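DraIII (PDB 4L0K) cleaves DNA at specific sequences as a type II restriction endonuclease, probably through a nuclease centre of the His-Me finger type. Local coordinates at residues A[2-7]-A[26-31]; A[19-24]-A[110-115]; A[32-37]-A[114-119]; A[120-125]-A[192-197]. All blocks are in the same frame, centred on the assembly; numbering follows the deposited sequence.

In the fold
Three of the four contacts lie along helix 112-126, which is used successively from its first turn by contacts 2, 3 and 4. Contact 1 lies at the surface, its centre about 22 Å from the centre of the chain, and is joined to contacts 2 and 3 through the sulphurs of C4, C22 and C32. It combines a backbone bond, leucine packing and a sulphur-ring edge contact. Contact 2 is partly buried and polar, built on a tyrosine hydroxyl and a salt bridge. The two buried contacts are more apolar: contact 3 has no hydrogen bond between its segments, while contact 4 sets leucines against a strand and adds one lysine bond between its segments.

Contact 1. Residues A[2-7]-A[26-31]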
loop_
_atom_site.group_PDB
_atom_site.type_symbol
_atom_site.label_atom_id
_atom_site.label_comp_id
_atom_site.label_asym_id
_atom_site.label_seq_id
_atom_site.Cartn_x
_atom_site.Cartn_y
_atom_site.Cartn_z
ATOM N N GLU A 2 37.176 14.250 -7.880
ATOM C CA GLU A 2 37.002 13.645 -9.192
ATOM C C GLU A 2 37.128 12.131 -9.013
ATOM O O GLU A 2 38.008 11.659 -8.286
ATOM C CB GLU A 2 38.072 14.157 -10.164
ATOM C CG GLU A 2 37.599 14.333 -11.606
ATOM C CD GLU A 2 36.835 15.634 -11.813
ATOM O OE1 GLU A 2 35.579 15.613 -11.811
ATOM O OE2 GLU A 2 37.494 16.686 -11.975
ATOM N N LEU A 3 36.254 11.376 -9.669
ATOM C CA LEU A 3 36.225 9.922 -9.499
ATOM C C LEU A 3 37.007 9.170 -10.589
ATOM O O LEU A 3 37.146 9.680 -11.700
ATOM C CB LEU A 3 34.777 9.432 -9.469
ATOM C CG LEU A 3 33.862 9.999 -8.382
ATOM C CD1 LEU A 3 32.450 9.479 -8.578
ATOM C CD2 LEU A 3 34.379 9.663 -6.987
ATOM N N CYS A 4 37.511 7.977 -10.243
ATOM C CA CYS A 4 38.200 7.052 -11.158
ATOM C C CYS A 4 37.422 6.975 -12.468
ATOM O O CYS A 4 37.893 7.434 -13.511
ATOM C CB CYS A 4 38.317 5.655 -10.490
ATOM S SG CYS A 4 39.347 4.277 -11.250
ATOM N N HIS A 5 36.207 6.436 -12.393
ATOM C CA HIS A 5 35.353 6.223 -13.567
ATOM C C HIS A 5 35.914 5.241 -14.602
ATOM O O HIS A 5 35.319 5.054 -15.666
ATOM C CB HIS A 5 34.947 7.546 -14.234
ATOM C CG HIS A 5 33.657 8.109 -13.719
ATOM N ND1 HIS A 5 33.125 7.753 -12.497
ATOM C CD2 HIS A 5 32.785 8.987 -14.269
ATOM C CE1 HIS A 5 31.985 8.394 -12.313
ATOM N NE2 HIS A 5 31.755 9.148 -13.375
ATOM N N LYS A 6 37.042 4.607 -14.293
ATOM C CA LYS A 6 37.546 3.521 -15.144
ATOM C C LYS A 6 36.574 2.337 -15.115
ATOM O O LYS A 6 35.958 2.064 -14.085
ATOM C CB LYS A 6 38.959 3.084 -14.721
ATOM C CG LYS A 6 40.059 4.107 -15.052
ATOM C CD LYS A 6 41.436 3.456 -15.208
ATOM C CE LYS A 6 42.063 3.098 -13.867
ATOM N NZ LYS A 6 43.486 2.667 -14.040
ATOM N N THR A 7 36.433 1.643 -16.241
ATOM C CA THR A 7 35.524 0.499 -16.335
ATOM C C THR A 7 35.875 -0.622 -15.352
ATOM O O THR A 7 37.012 -1.075 -15.293
ATOM C CB THR A 7 35.478 -0.053 -17.762
ATOM O OG1 THR A 7 35.086 0.995 -18.656
ATOM C CG2 THR A 7 34.482 -1.202 -17.876
ATOM N N LEU A 26 39.972 9.702 -8.280
ATOM C CA LEU A 26 40.800 9.653 -9.491
ATOM C C LEU A 26 42.248 9.206 -9.240
ATOM O O LEU A 26 42.805 8.437 -10.028
ATOM C CB LEU A 26 40.767 11.019 -10.200
ATOM C CG LEU A 26 41.363 11.179 -11.607
ATOM C CD1 LEU A 26 40.767 10.182 -12.608
ATOM C CD2 LEU A 26 41.159 12.611 -12.085
ATOM N N GLY A 27 42.838 9.675 -8.139
ATOM C CA GLY A 27 44.187 9.282 -7.744
ATOM C C GLY A 27 44.386 7.774 -7.711
ATOM O O GLY A 27 44.948 7.206 -8.651
ATOM N N HIS A 28 43.983 7.148 -6.601
ATOM C CA HIS A 28 43.546 5.754 -6.603
ATOM C C HIS A 28 44.645 4.691 -6.524
ATOM O O HIS A 28 45.123 4.193 -7.542
ATOM C CB HIS A 28 42.689 5.569 -7.842
ATOM C CG HIS A 28 42.037 4.230 -7.972
ATOM N ND1 HIS A 28 42.430 3.103 -7.283
ATOM C CD2 HIS A 28 41.023 3.852 -8.769
ATOM C CE1 HIS A 28 41.678 2.082 -7.655
ATOM N NE2 HIS A 28 40.820 2.510 -8.561
ATOM N N SER A 29 44.965 4.281 -5.304
ATOM C CA SER A 29 46.087 3.390 -5.065
ATOM C C SER A 29 45.774 1.884 -5.012
ATOM O O SER A 29 46.243 1.192 -4.112
ATOM C CB SER A 29 46.786 3.815 -3.773
ATOM O OG SER A 29 47.792 2.880 -3.411
ATOM N N GLY A 30 45.011 1.360 -5.966
ATOM C CA GLY A 30 44.755 -0.073 -5.977
ATOM C C GLY A 30 43.899 -0.543 -7.131
ATOM O O GLY A 30 43.902 0.076 -8.190
ATOM N N LYS A 31 43.170 -1.643 -6.931
ATOM C CA LYS A 31 42.240 -2.149 -7.946
ATOM C C LYS A 31 40.942 -1.337 -7.953
ATOM O O LYS A 31 40.459 -0.915 -6.906
ATOM C CB LYS A 31 41.945 -3.638 -7.747
ATOM C CG LYS A 31 41.047 -3.944 -6.560
ATOM C CD LYS A 31 39.910 -4.898 -6.934
ATOM C CE LYS A 31 40.284 -6.363 -6.714
ATOM N NZ LYS A 31 39.099 -7.262 -6.864
#
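E2 O is gripped by one donor across the contact, the backbone N of L26, at 2.8 Å and with a fairly straight N-H...O angle of 159°. The approach is from above the carbonyl plane. This bond ties the N-terminal loop to the turn that follows strand 20-21, in a small cysteine-rich unit where C4, C22, H28 and C32 converge. The spacing of these four residues resembles a Cys-Cys-His-Cys zinc site, although the three sulphurs are modelled at disulfide distance from one another and such a role remains an inference.

Beside the bond, the side chains of E2 and L26 lie alongside each other and point the same way, with L26 CD2 4.0 Å from E2 CB. The other branch of L26 turns along the opposite backbone, where L26 CD1 comes 3.8 Å from L3 O. L3 itself points away from the turn and packs on Y142 and F146 of helix 137-147, so the loop is held from a second direction.

At the far end of the contact, C4 and H28 meet. Both place their gamma atoms anti to the backbone N (chi1 -171° for C4 and -175° for H28), which brings the sulphur to the edge of the imidazole and near its plane, not over a face. The ring is steadied from behind by a weak bond of 3.4 Å from G30 N to H28 ND1. ND1 is thus turned toward its own loop, and the opposite edge of the ring faces the cysteine, where C4 SG lies 3.0 Å from H28 CD2 and 3.5 Å from H28 NE2.

Contact 2. Residues A[19-24]-A[110-115]; sequences PHKCQL and ADYDSC
The phenol ring of Y112 has the carbonyl oxygen P19 O over one face, while Q23 NE2 and D113 OD2 lie at its edge, near the ring plane; Y77 adds an edge-to-face stack. With CG anti to the backbone N (chi1 176°), the ring reaches from the first turn of helix 112-126, where D111 is the N-cap and accepts from S114 N, to strand 20-21. There Y112 OH accepts a nearly straight bond from K21 N, 3.0 Å long with an angle of 172°, and is also hydrogen-bonded to E34 OE2, which H20 ND1 shares.

K21 runs the other way, extended beyond CG, sliding past the ring with K21 CG 3.9 Å from Y112 CE2 and K21 CE 3.9 Å from Y112 CD2. Its tip then crosses D113, K21 NZ meeting the syn lone pair of D113 OD2 at 2.8 Å in a salt bridge. An alanine here would remove the extended chain and its ammonium, and would probably loosen the packing along Y112 and cost D113 this partner.

The short strand is held to the helix start by a neutral link, K21 N to Y112 OH, and a charged one, K21 NZ to D113 OD2, and the bonds on E34 OE2 are likely to favour its ionised form.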
loop_
_atom_site.group_PDB
_atom_site.type_symbol
_atom_site.label_atom_id
_atom_site.label_comp_id
_atom_site.label_asym_id
_atom_site.label_seq_id
_atom_site.Cartn_x
_atom_site.Cartn_y
_atom_site.Cartn_z
ATOM N N PRO A 19 29.463 -0.094 -19.341
ATOM C CA PRO A 19 30.443 -0.229 -18.254
ATOM C C PRO A 19 29.890 0.015 -16.841
ATOM O O PRO A 19 29.078 0.908 -16.625
ATOM C CB PRO A 19 31.470 0.861 -18.589
ATOM C CG PRO A 19 30.640 1.946 -19.252
ATOM C CD PRO A 19 29.546 1.222 -20.008
ATOM N N HIS A 20 30.344 -0.784 -15.884
ATOM C CA HIS A 20 30.263 -0.398 -14.482
ATOM C C HIS A 20 31.485 0.485 -14.215
ATOM O O HIS A 20 32.564 0.221 -14.754
ATOM C CB HIS A 20 30.271 -1.638 -13.582
ATOM C CG HIS A 20 29.109 -2.552 -13.814
ATOM N ND1 HIS A 20 27.992 -2.560 -13.005
ATOM C CD2 HIS A 20 28.877 -3.468 -14.786
ATOM C CE1 HIS A 20 27.127 -3.450 -13.460
ATOM N NE2 HIS A 20 27.638 -4.012 -14.542
ATOM N N LYS A 21 31.332 1.529 -13.404
ATOM C CA LYS A 21 32.409 2.505 -13.271
ATOM C C LYS A 21 33.093 2.516 -11.907
ATOM O O LYS A 21 32.463 2.263 -10.886
ATOM C CB LYS A 21 31.916 3.910 -13.631
ATOM C CG LYS A 21 31.121 3.989 -14.936
ATOM C CD LYS A 21 30.727 5.440 -15.217
ATOM C CE LYS A 21 29.488 5.554 -16.107
ATOM N NZ LYS A 21 29.006 6.977 -16.202
ATOM N N CYS A 22 34.392 2.806 -11.919
ATOM C CA CYS A 22 35.207 2.987 -10.714
ATOM C C CYS A 22 34.631 4.157 -9.902
ATOM O O CYS A 22 34.375 5.228 -10.453
ATOM C CB CYS A 22 36.651 3.289 -11.158
ATOM S SG CYS A 22 38.058 3.256 -9.993
ATOM N N GLN A 23 34.414 3.965 -8.606
ATOM C CA GLN A 23 33.933 5.077 -7.797
ATOM C C GLN A 23 34.968 5.522 -6.755
ATOM O O GLN A 23 34.668 6.333 -5.874
ATOM C CB GLN A 23 32.569 4.748 -7.163
ATOM C CG GLN A 23 31.487 4.341 -8.183
ATOM C CD GLN A 23 30.967 5.514 -8.998
ATOM O OE1 GLN A 23 30.971 6.651 -8.533
ATOM N NE2 GLN A 23 30.515 5.244 -10.215
ATOM N N LEU A 24 36.183 4.981 -6.866
ATOM C CA LEU A 24 37.329 5.447 -6.076
ATOM C C LEU A 24 37.752 6.817 -6.586
ATOM O O LEU A 24 37.452 7.162 -7.737
ATOM C CB LEU A 24 38.509 4.476 -6.205
ATOM C CG LEU A 24 38.682 3.393 -5.142
ATOM C CD1 LEU A 24 38.406 3.916 -3.713
ATOM C CD2 LEU A 24 37.816 2.199 -5.463
ATOM N N ALA A 110 16.155 5.030 -14.131
ATOM C CA ALA A 110 17.107 6.033 -13.660
ATOM C C ALA A 110 18.437 5.751 -14.339
ATOM O O ALA A 110 18.757 4.594 -14.593
ATOM C CB ALA A 110 17.270 5.951 -12.152
ATOM N N ASP A 111 19.209 6.794 -14.630
ATOM C CA ASP A 111 20.527 6.606 -15.244
ATOM C C ASP A 111 21.502 5.964 -14.250
ATOM O O ASP A 111 21.222 5.901 -13.053
ATOM C CB ASP A 111 21.083 7.924 -15.815
ATOM C CG ASP A 111 21.334 8.960 -14.742
ATOM O OD1 ASP A 111 20.386 9.707 -14.399
ATOM O OD2 ASP A 111 22.475 9.029 -14.233
ATOM N N TYR A 112 22.638 5.492 -14.758
ATOM C CA TYR A 112 23.608 4.735 -13.972
ATOM C C TYR A 112 24.211 5.570 -12.838
ATOM O O TYR A 112 24.280 5.127 -11.669
ATOM C CB TYR A 112 24.721 4.162 -14.876
ATOM C CG TYR A 112 25.802 3.457 -14.092
ATOM C CD1 TYR A 112 25.711 2.097 -13.805
ATOM C CD2 TYR A 112 26.901 4.156 -13.611
ATOM C CE1 TYR A 112 26.694 1.456 -13.052
ATOM C CE2 TYR A 112 27.883 3.528 -12.867
ATOM C CZ TYR A 112 27.776 2.185 -12.592
ATOM O OH TYR A 112 28.767 1.585 -11.848
ATOM N N ASP A 113 24.661 6.773 -13.195
ATOM C CA ASP A 113 25.298 7.670 -12.234
ATOM C C ASP A 113 24.368 7.985 -11.057
ATOM O O ASP A 113 24.815 8.041 -9.921
ATOM C CB ASP A 113 25.737 8.975 -12.901
ATOM C CG ASP A 113 26.871 8.782 -13.923
ATOM O OD1 ASP A 113 27.139 9.756 -14.655
ATOM O OD2 ASP A 113 27.485 7.684 -14.006
ATOM N N SER A 114 23.083 8.190 -11.346
ATOM C CA SER A 114 22.081 8.489 -10.317
ATOM C C SER A 114 21.938 7.330 -9.339
ATOM O O SER A 114 21.907 7.543 -8.121
ATOM C CB SER A 114 20.719 8.776 -10.949
ATOM O OG SER A 114 20.771 9.931 -11.762
ATOM N N CYS A 115 21.846 6.112 -9.882
ATOM C CA CYS A 115 21.776 4.910 -9.060
ATOM C C CYS A 115 22.970 4.816 -8.119
ATOM O O CYS A 115 22.805 4.541 -6.920
ATOM C CB CYS A 115 21.655 3.659 -9.926
ATOM S SG CYS A 115 20.116 3.635 -10.879
#

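Contact 3. Residues A[32-37]-A[114-119]; sequences CLEFPF and SCIDVA
F35 and F37 reach helix 112-126 from the loop before helix 39-44, and the orientation of their two rings sets the contact. In the buried interior, this loop, which follows the cysteine cluster, lays its aromatic side chains on the side of helix 112-126. Helix 46-57 adds V53 against F35 and A56 against A119, and helix 137-147 adds F138 against P36 and L143 against F37.

F37 CZ lies in the plane of the F35 ring, at its edge, while one face of F35 carries E34 CG, 3.8 Å above the plane and offset toward the rim. The F35 ring is therefore bordered by its own loop on a face and on an edge, and its CE1-CZ side meets the helix.

That side touches two residues one turn apart. F35 crosses I116 at about a right angle, with F35 CE1 4.0 Å from I116 CD1, and the same F35 CE1 comes 4.2 Å from A119 CB. I116 delivers its methyl with CG1 anti to the carbonyl carbon (chi1 -49°). F37 takes the crowded position between backbone N and carbonyl carbon (chi1 54°), which turns its ring to the helix: F37 CZ packs 4.2 Å from A119 CB, and the ring edge at F37 CE2 lies 3.7 Å from A119 O, itself hydrogen-bonded to T123 OG1.

E34, anti at chi1 (-167°) and extended, crosses I116 at about a right angle and brings E34 OE2 to 4.1 Å from I116 CD1. The methyl beside this oxygen offers it no hydrogen bond. E34 OE2 is hydrogen-bonded to Y112 OH and H20 ND1, which probably offsets the cost of placing a charge beside this hydrocarbon surface.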
loop_
_atom_site.group_PDB
_atom_site.type_symbol
_atom_site.label_atom_id
_atom_site.label_comp_id
_atom_site.label_asym_id
_atom_site.label_seq_id
_atom_site.Cartn_x
_atom_site.Cartn_y
_atom_site.Cartn_z
ATOM N N CYS A 32 40.392 -1.114 -9.141
ATOM C CA CYS A 32 39.294 -0.178 -9.313
ATOM C C CYS A 32 37.935 -0.831 -8.926
ATOM O O CYS A 32 37.611 -1.928 -9.378
ATOM C CB CYS A 32 39.351 0.452 -10.739
ATOM S SG CYS A 32 39.677 2.320 -10.805
ATOM N N LEU A 33 37.173 -0.165 -8.051
ATOM C CA LEU A 33 35.932 -0.720 -7.483
ATOM C C LEU A 33 34.641 0.083 -7.759
ATOM O O LEU A 33 34.640 1.320 -7.810
ATOM C CB LEU A 33 36.066 -0.882 -5.969
ATOM C CG LEU A 33 37.132 -1.775 -5.350
ATOM C CD1 LEU A 33 37.544 -1.181 -4.019
ATOM C CD2 LEU A 33 36.600 -3.171 -5.144
ATOM N N GLU A 34 33.533 -0.637 -7.899
ATOM C CA GLU A 34 32.239 -0.006 -8.131
ATOM C C GLU A 34 31.623 0.531 -6.825
ATOM O O GLU A 34 31.042 1.617 -6.814
ATOM C CB GLU A 34 31.260 -0.959 -8.848
ATOM C CG GLU A 34 30.021 -0.245 -9.386
ATOM C CD GLU A 34 29.008 -1.167 -10.044
ATOM O OE1 GLU A 34 29.008 -2.380 -9.743
ATOM O OE2 GLU A 34 28.200 -0.672 -10.862
ATOM N N PHE A 35 31.760 -0.221 -5.729
ATOM C CA PHE A 35 31.179 0.199 -4.450
ATOM C C PHE A 35 32.177 0.241 -3.288
ATOM O O PHE A 35 31.986 -0.468 -2.296
ATOM C CB PHE A 35 29.989 -0.704 -4.073
ATOM C CG PHE A 35 28.853 -0.673 -5.070
ATOM C CD1 PHE A 35 28.018 0.436 -5.162
ATOM C CD2 PHE A 35 28.618 -1.756 -5.910
ATOM C CE1 PHE A 35 26.975 0.467 -6.088
ATOM C CE2 PHE A 35 27.585 -1.740 -6.841
ATOM C CZ PHE A 35 26.759 -0.625 -6.930
ATOM N N PRO A 36 33.236 1.078 -3.398
ATOM C CA PRO A 36 34.289 1.129 -2.369
ATOM C C PRO A 36 33.763 1.559 -0.995
ATOM O O PRO A 36 34.098 0.948 0.025
ATOM C CB PRO A 36 35.272 2.172 -2.919
ATOM C CG PRO A 36 34.479 2.985 -3.910
ATOM C CD PRO A 36 33.507 2.013 -4.509
ATOM N N PHE A 37 32.914 2.581 -0.991
ATOM C CA PHE A 37 32.264 3.087 0.224
ATOM C C PHE A 37 31.379 2.066 0.949
ATOM O O PHE A 37 30.924 2.319 2.062
ATOM C CB PHE A 37 31.462 4.349 -0.107
ATOM C CG PHE A 37 30.485 4.165 -1.238
ATOM C CD1 PHE A 37 30.909 4.224 -2.560
ATOM C CD2 PHE A 37 29.141 3.921 -0.981
ATOM C CE1 PHE A 37 30.018 4.042 -3.601
ATOM C CE2 PHE A 37 28.249 3.737 -2.023
ATOM C CZ PHE A 37 28.687 3.805 -3.329
ATOM N N SER A 114 23.083 8.190 -11.346
ATOM C CA SER A 114 22.081 8.489 -10.317
ATOM C C SER A 114 21.938 7.330 -9.339
ATOM O O SER A 114 21.907 7.543 -8.121
ATOM C CB SER A 114 20.719 8.776 -10.949
ATOM O OG SER A 114 20.771 9.931 -11.762
ATOM N N CYS A 115 21.846 6.112 -9.882
ATOM C CA CYS A 115 21.776 4.910 -9.060
ATOM C C CYS A 115 22.970 4.816 -8.119
ATOM O O CYS A 115 22.805 4.541 -6.920
ATOM C CB CYS A 115 21.655 3.659 -9.926
ATOM S SG CYS A 115 20.116 3.635 -10.879
ATOM N N ILE A 116 24.162 5.088 -8.643
ATOM C CA ILE A 116 25.349 5.083 -7.782
ATOM C C ILE A 116 25.288 6.191 -6.711
ATOM O O ILE A 116 25.600 5.948 -5.539
ATOM C CB ILE A 116 26.690 5.148 -8.591
ATOM C CG1 ILE A 116 26.708 4.117 -9.725
ATOM C CG2 ILE A 116 27.894 4.977 -7.671
ATOM C CD1 ILE A 116 26.420 2.712 -9.293
ATOM N N ASP A 117 24.877 7.393 -7.112
ATOM C CA ASP A 117 24.638 8.508 -6.178
ATOM C C ASP A 117 23.730 8.122 -4.998
ATOM O O ASP A 117 24.086 8.337 -3.834
ATOM C CB ASP A 117 24.018 9.710 -6.900
ATOM C CG ASP A 117 25.002 10.431 -7.790
ATOM O OD1 ASP A 117 26.223 10.226 -7.608
ATOM O OD2 ASP A 117 24.559 11.209 -8.667
ATOM N N VAL A 118 22.566 7.556 -5.328
ATOM C CA VAL A 118 21.617 7.028 -4.350
ATOM C C VAL A 118 22.280 6.019 -3.403
ATOM O O VAL A 118 22.129 6.130 -2.174
ATOM C CB VAL A 118 20.386 6.386 -5.053
ATOM C CG1 VAL A 118 19.624 5.446 -4.107
ATOM C CG2 VAL A 118 19.461 7.480 -5.646
ATOM N N ALA A 119 23.011 5.045 -3.964
ATOM C CA ALA A 119 23.801 4.129 -3.131
ATOM C C ALA A 119 24.714 4.880 -2.133
ATOM O O ALA A 119 24.811 4.513 -0.941
ATOM C CB ALA A 119 24.619 3.177 -3.999
#

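Contact 4. Residues A[120-125]-A[192-197]; sequences RKLTWL and ENVGFA
K121 leaves helix 112-126 with CG anti to the backbone N, and its CB lies 4.1 Å from V194 CG2. K121 CG comes closer to the same methyl, at 3.9 Å, as the two side chains slide past each other in opposite directions. Bends at chi2 (63°) and chi4 (-58°) then curl the chain back over the strand, taking CE past the carbonyl of V194. At the tip, K121 NZ donates to V194 O at 3.1 Å, nearly along the C=O axis, and makes a second hydrogen bond to A191 O. A methionine here would lose the ammonium and both its bonds, and would probably weaken the tie between helix and strand.

The strand, 194-198, pairs with 179-183 and is followed by helix 199-205, a hairpin-and-helix order consistent with the ββα-metal fold of His-Me finger nucleases. The axes of the short segments 120-125 and 194-197 approach to 8.1 Å and cross at -45°.

Further along, L122 and F196 cross obliquely. L122 CD1 makes an off-centre CH-pi contact with the F196 ring, 4.3 Å from its centroid, and L122 CG approaches F196 CE1 at 3.6 Å. L125 packs on the neighbouring part of the ring through its CB, 3.6 Å from F196 CE2. Its CD2 methyl rests 3.6 Å from G195 CA, directly against the backbone of a residue without a side chain.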
loop_
_atom_site.group_PDB
_atom_site.type_symbol
_atom_site.label_atom_id
_atom_site.label_comp_id
_atom_site.label_asym_id
_atom_site.label_seq_id
_atom_site.Cartn_x
_atom_site.Cartn_y
_atom_site.Cartn_z
ATOM N N ARG A 120 25.369 5.935 -2.615
ATOM C CA ARG A 120 26.283 6.679 -1.742
ATOM C C ARG A 120 25.524 7.380 -0.600
ATOM O O ARG A 120 25.947 7.363 0.562
ATOM C CB ARG A 120 27.099 7.694 -2.543
ATOM C CG ARG A 120 28.534 7.277 -2.849
ATOM C CD ARG A 120 29.286 8.413 -3.554
ATOM N NE ARG A 120 28.639 8.773 -4.813
ATOM C CZ ARG A 120 29.108 8.449 -6.014
ATOM N NH1 ARG A 120 30.245 7.766 -6.128
ATOM N NH2 ARG A 120 28.446 8.812 -7.102
ATOM N N LYS A 121 24.385 7.969 -0.948
ATOM C CA LYS A 121 23.580 8.718 0.005
ATOM C C LYS A 121 23.101 7.810 1.111
ATOM O O LYS A 121 23.208 8.131 2.284
ATOM C CB LYS A 121 22.373 9.333 -0.695
ATOM C CG LYS A 121 21.415 10.024 0.257
ATOM C CD LYS A 121 22.062 11.218 0.959
ATOM C CE LYS A 121 21.071 11.890 1.893
ATOM N NZ LYS A 121 19.847 12.352 1.168
ATOM N N LEU A 122 22.574 6.664 0.706
ATOM C CA LEU A 122 22.016 5.686 1.616
ATOM C C LEU A 122 23.081 5.103 2.545
ATOM O O LEU A 122 22.796 4.824 3.717
ATOM C CB LEU A 122 21.344 4.581 0.800
ATOM C CG LEU A 122 19.823 4.587 0.684
ATOM C CD1 LEU A 122 19.199 5.927 1.049
ATOM C CD2 LEU A 122 19.393 4.150 -0.696
ATOM N N THR A 123 24.301 4.912 2.035
ATOM C CA THR A 123 25.406 4.492 2.909
ATOM C C THR A 123 25.738 5.571 3.952
ATOM O O THR A 123 26.020 5.288 5.144
ATOM C CB THR A 123 26.688 4.178 2.101
ATOM O OG1 THR A 123 26.364 3.310 1.010
ATOM C CG2 THR A 123 27.728 3.515 2.993
ATOM N N TRP A 124 25.721 6.812 3.487
ATOM C CA TRP A 124 25.983 7.947 4.363
ATOM C C TRP A 124 24.927 8.026 5.485
ATOM O O TRP A 124 25.265 8.239 6.656
ATOM C CB TRP A 124 26.034 9.233 3.534
ATOM C CG TRP A 124 26.274 10.507 4.312
ATOM C CD1 TRP A 124 27.478 10.984 4.763
ATOM C CD2 TRP A 124 25.289 11.486 4.685
ATOM N NE1 TRP A 124 27.300 12.184 5.402
ATOM C CE2 TRP A 124 25.972 12.518 5.371
ATOM C CE3 TRP A 124 23.899 11.582 4.515
ATOM C CZ2 TRP A 124 25.305 13.637 5.904
ATOM C CZ3 TRP A 124 23.233 12.703 5.031
ATOM C CH2 TRP A 124 23.944 13.717 5.718
ATOM N N LEU A 125 23.659 7.829 5.124
ATOM C CA LEU A 125 22.570 7.844 6.106
ATOM C C LEU A 125 22.788 6.703 7.073
ATOM O O LEU A 125 22.581 6.856 8.283
ATOM C CB LEU A 125 21.208 7.627 5.433
ATOM C CG LEU A 125 20.253 8.778 5.137
ATOM C CD1 LEU A 125 20.839 10.133 5.526
ATOM C CD2 LEU A 125 19.803 8.725 3.669
ATOM N N GLU A 192 19.660 13.444 -3.397
ATOM C CA GLU A 192 19.011 14.461 -2.594
ATOM C C GLU A 192 17.635 13.979 -2.169
ATOM O O GLU A 192 17.185 14.255 -1.063
ATOM C CB GLU A 192 18.899 15.776 -3.381
ATOM C CG GLU A 192 18.368 16.967 -2.572
ATOM C CD GLU A 192 16.849 16.961 -2.417
ATOM O OE1 GLU A 192 16.150 16.684 -3.418
ATOM O OE2 GLU A 192 16.355 17.216 -1.294
ATOM N N ASN A 193 16.989 13.244 -3.060
ATOM C CA ASN A 193 15.606 12.852 -2.877
ATOM C C ASN A 193 15.409 11.600 -2.025
ATOM O O ASN A 193 14.275 11.270 -1.683
ATOM C CB ASN A 193 14.941 12.657 -4.244
ATOM C CG ASN A 193 13.425 12.618 -4.156
ATOM O OD1 ASN A 193 12.811 13.458 -3.498
ATOM N ND2 ASN A 193 12.816 11.618 -4.795
ATOM N N VAL A 194 16.484 10.888 -1.678
ATOM C CA VAL A 194 16.280 9.593 -1.010
ATOM C C VAL A 194 16.644 9.554 0.462
ATOM O O VAL A 194 17.441 10.362 0.938
ATOM C CB VAL A 194 16.971 8.410 -1.729
ATOM C CG1 VAL A 194 16.312 8.172 -3.080
ATOM C CG2 VAL A 194 18.493 8.649 -1.851
ATOM N N GLY A 195 16.045 8.600 1.170
ATOM C CA GLY A 195 16.420 8.363 2.552
ATOM C C GLY A 195 15.836 7.069 3.067
ATOM O O GLY A 195 15.521 6.194 2.287
ATOM N N PHE A 196 15.670 6.950 4.377
ATOM C CA PHE A 196 15.011 5.778 4.937
ATOM C C PHE A 196 13.671 6.145 5.576
ATOM O O PHE A 196 13.476 7.285 6.060
ATOM C CB PHE A 196 15.922 5.083 5.957
ATOM C CG PHE A 196 17.217 4.561 5.369
ATOM C CD1 PHE A 196 17.212 3.730 4.269
ATOM C CD2 PHE A 196 18.430 4.904 5.935
ATOM C CE1 PHE A 196 18.393 3.254 3.732
ATOM C CE2 PHE A 196 19.634 4.432 5.408
ATOM C CZ PHE A 196 19.607 3.607 4.293
ATOM N N ALA A 197 12.746 5.185 5.563
ATOM C CA ALA A 197 11.423 5.367 6.177
ATOM C C ALA A 197 10.906 4.058 6.757
ATOM O O ALA A 197 11.171 2.988 6.203
ATOM C CB ALA A 197 10.437 5.891 5.160
#